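Local coordinates for NAD-dependent aldehyde dehydrogenase (Sinorhizobium meliloti, PDB 3U4J), which probably oxidises aldehydes to carboxylic acids with NAD or NADP as electron acceptor, as a tetrameric member of the aldehyde dehydrogenase family, at residues V279-D284 with E314-A319. Numbering follows the deposited sequence.
Sequences VFADAD and EGIRDA
Ile316 shows how a single branched side chain can join two neighbouring strand-to-helix connections: its CD1 meets Val279 CG1 at 3.5 Å, tighter than usual for two carbons, and lies 3.4 Å from Phe280 O. The two side chains cross at about a right angle; Val279, buried against Ala288 and Ile292 of helix 285-297, marks the tight end of the contact. With CG1 set between the backbone N and the carbonyl carbon (chi1 59°), both branches of Ile316 reach the opposing backbone, CG1 passing 3.8 Å from Ala281 CA while CG2 approaches Ala281 O at 3.5 Å. Strand 275-279, helix 285-297 and strand 307-313, paired parallel with the first, form a beta-alpha-beta crossover, and the contact joins the loop after the first strand to the start of the helix after the second. Here Phe280 to Ala283 form a type I turn, closed by the hydrogen bond from Ala283 N to Phe280 O (2.9 Å), and Ile316 is the N-cap residue of helix 317-330. Leu285, from the helix that follows the turn, also packs on Ile316. Toward solvent the fit slackens: exposed Ala281 offers CB to Ile316 CG2 at 4.0 Å. Cut back to an alanine here, Ile316 would lose CG1, CG2 and CD1, which is likely to open a gap beside Val279 and Ala281 and leave turn and helix start without their apolar bridge. Farther out, Arg317 NH1 and Asp318 OD1 form a salt bridge of 3.1 Å within the helix.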
ATOM      1  N   VAL A 279     -27.839  19.406  -7.494  1.00  9.55           N
ATOM      2  CA  VAL A 279     -29.017  18.579  -7.451  1.00  9.30           C
ATOM      3  C   VAL A 279     -29.577  18.453  -8.869  1.00  9.84           C
ATOM      4  O   VAL A 279     -30.071  19.429  -9.481  1.00  8.87           O
ATOM      5  CB  VAL A 279     -30.085  19.123  -6.501  1.00  9.35           C
ATOM      6  CG1 VAL A 279     -31.241  18.107  -6.344  1.00  7.63           C
ATOM      7  CG2 VAL A 279     -29.467  19.415  -5.151  1.00  8.85           C
ATOM      8  N   PHE A 280     -29.452  17.235  -9.387  1.00 10.41           N
ATOM      9  CA  PHE A 280     -29.952  16.913 -10.710  1.00 11.66           C
ATOM     10  C   PHE A 280     -31.400  16.557 -10.651  1.00 12.09           C
ATOM     11  O   PHE A 280     -31.904  16.108  -9.611  1.00 11.88           O
ATOM     12  CB  PHE A 280     -29.131  15.765 -11.322  1.00 10.67           C
ATOM     13  CG  PHE A 280     -27.798  16.205 -11.783  1.00 11.11           C
ATOM     14  CD1 PHE A 280     -27.644  16.801 -13.023  1.00 11.69           C
ATOM     15  CD2 PHE A 280     -26.674  16.055 -10.960  1.00 10.27           C
ATOM     16  CE1 PHE A 280     -26.385  17.224 -13.460  1.00 10.03           C
ATOM     17  CE2 PHE A 280     -25.416  16.472 -11.384  1.00  8.81           C
ATOM     18  CZ  PHE A 280     -25.268  17.040 -12.643  1.00 11.14           C
ATOM     19  N   ALA A 281     -32.062  16.750 -11.792  1.00 14.02           N
ATOM     20  CA  ALA A 281     -33.486  16.488 -11.937  1.00 14.77           C
ATOM     21  C   ALA A 281     -33.885  15.079 -11.508  1.00 15.70           C
ATOM     22  O   ALA A 281     -35.007  14.863 -11.048  1.00 16.13           O
ATOM     23  CB  ALA A 281     -33.927  16.767 -13.389  1.00 15.61           C
ATOM     24  N   ASP A 282     -32.969  14.118 -11.607  1.00 16.11           N
ATOM     25  CA  ASP A 282     -33.299  12.741 -11.239  1.00 16.47           C
ATOM     26  C   ASP A 282     -32.918  12.383  -9.798  1.00 16.29           C
ATOM     27  O   ASP A 282     -32.873  11.205  -9.443  1.00 16.59           O
ATOM     28  CB  ASP A 282     -32.666  11.743 -12.226  1.00 17.43           C
ATOM     29  CG  ASP A 282     -31.156  11.811 -12.238  1.00 18.97           C
ATOM     30  OD1 ASP A 282     -30.529  12.322 -11.271  1.00 18.57           O
ATOM     31  OD2 ASP A 282     -30.588  11.352 -13.241  1.00 20.81           O
ATOM     32  N   ALA A 283     -32.642  13.384  -8.965  1.00 15.91           N
ATOM     33  CA  ALA A 283     -32.338  13.120  -7.557  1.00 15.57           C
ATOM     34  C   ALA A 283     -33.578  12.643  -6.773  1.00 15.64           C
ATOM     35  O   ALA A 283     -34.727  12.847  -7.214  1.00 15.58           O
ATOM     36  CB  ALA A 283     -31.710  14.350  -6.889  1.00 15.05           C
ATOM     37  N   ASP A 284     -33.347  11.979  -5.644  1.00 14.91           N
ATOM     38  CA  ASP A 284     -34.400  11.740  -4.660  1.00 15.84           C
ATOM     39  C   ASP A 284     -34.676  13.109  -4.017  1.00 16.06           C
ATOM     40  O   ASP A 284     -33.858  13.650  -3.254  1.00 14.96           O
ATOM     41  CB  ASP A 284     -33.962  10.698  -3.621  1.00 16.34           C
ATOM     42  CG  ASP A 284     -35.045  10.401  -2.550  1.00 17.86           C
ATOM     43  OD1 ASP A 284     -35.325   9.216  -2.302  1.00 24.82           O
ATOM     44  OD2 ASP A 284     -35.620  11.315  -1.930  1.00 16.12           O
ATOM     45  N   GLU A 314     -32.801  23.000 -13.672  1.00 17.63           N
ATOM     46  CA  GLU A 314     -33.976  23.836 -13.917  1.00 19.43           C
ATOM     47  C   GLU A 314     -35.300  23.162 -13.622  1.00 19.49           C
ATOM     48  O   GLU A 314     -36.136  23.721 -12.908  1.00 19.84           O
ATOM     49  CB  GLU A 314     -33.980  24.323 -15.362  1.00 20.56           C
ATOM     50  CG  GLU A 314     -33.105  25.510 -15.557  1.00 23.12           C
ATOM     51  CD  GLU A 314     -33.192  26.066 -16.964  1.00 27.58           C
ATOM     52  OE1 GLU A 314     -32.595  27.128 -17.172  1.00 27.82           O
ATOM     53  OE2 GLU A 314     -33.851  25.452 -17.843  1.00 30.14           O
ATOM     54  N   GLY A 315     -35.457  21.948 -14.135  1.00 19.42           N
ATOM     55  CA  GLY A 315     -36.705  21.194 -14.014  1.00 20.02           C
ATOM     56  C   GLY A 315     -37.201  20.913 -12.612  1.00 20.12           C
ATOM     57  O   GLY A 315     -38.398  20.738 -12.399  1.00 19.70           O
ATOM     58  N   ILE A 316     -36.294  20.876 -11.638  1.00 19.86           N
ATOM     59  CA  ILE A 316     -36.714  20.519 -10.284  1.00 19.83           C
ATOM     60  C   ILE A 316     -36.515  21.643  -9.300  1.00 18.87           C
ATOM     61  O   ILE A 316     -36.716  21.453  -8.107  1.00 19.30           O
ATOM     62  CB  ILE A 316     -36.002  19.266  -9.755  1.00 19.93           C
ATOM     63  CG1 ILE A 316     -34.486  19.498  -9.756  1.00 20.79           C
ATOM     64  CG2 ILE A 316     -36.428  18.039 -10.558  1.00 21.36           C
ATOM     65  CD1 ILE A 316     -33.778  18.816  -8.646  1.00 24.84           C
ATOM     66  N   ARG A 317     -36.138  22.810  -9.809  1.00 18.63           N
ATOM     67  CA  ARG A 317     -35.904  23.965  -8.980  1.00 18.26           C
ATOM     68  C   ARG A 317     -37.079  24.223  -8.053  1.00 17.99           C
ATOM     69  O   ARG A 317     -36.877  24.332  -6.861  1.00 17.21           O
ATOM     70  CB  ARG A 317     -35.601  25.205  -9.831  1.00 19.03           C
ATOM     71  CG  ARG A 317     -35.194  26.451  -9.021  1.00 20.31           C
ATOM     72  CD  ARG A 317     -36.374  27.383  -8.785  1.00 24.81           C
ATOM     73  NE  ARG A 317     -35.978  28.612  -8.093  1.00 28.42           N
ATOM     74  CZ  ARG A 317     -36.777  29.329  -7.300  1.00 29.07           C
ATOM     75  NH1 ARG A 317     -38.030  28.952  -7.075  1.00 30.78           N
ATOM     76  NH2 ARG A 317     -36.321  30.437  -6.728  1.00 28.93           N
ATOM     77  N   ASP A 318     -38.300  24.302  -8.594  1.00 17.89           N
ATOM     78  CA  ASP A 318     -39.454  24.691  -7.778  1.00 17.86           C
ATOM     79  C   ASP A 318     -39.821  23.603  -6.783  1.00 16.85           C
ATOM     80  O   ASP A 318     -40.122  23.894  -5.627  1.00 16.18           O
ATOM     81  CB  ASP A 318     -40.663  25.052  -8.658  1.00 19.10           C
ATOM     82  CG  ASP A 318     -40.454  26.337  -9.444  1.00 21.33           C
ATOM     83  OD1 ASP A 318     -39.768  27.252  -8.952  1.00 23.49           O
ATOM     84  OD2 ASP A 318     -40.982  26.436 -10.567  1.00 25.38           O
ATOM     85  N   ALA A 319     -39.766  22.341  -7.207  1.00 15.83           N
ATOM     86  CA  ALA A 319     -40.124  21.265  -6.294  1.00 16.04           C
ATOM     87  C   ALA A 319     -39.133  21.176  -5.123  1.00 15.73           C
ATOM     88  O   ALA A 319     -39.528  20.875  -3.987  1.00 15.76           O
ATOM     89  CB  ALA A 319     -40.233  19.929  -7.026  1.00 16.95           C
TER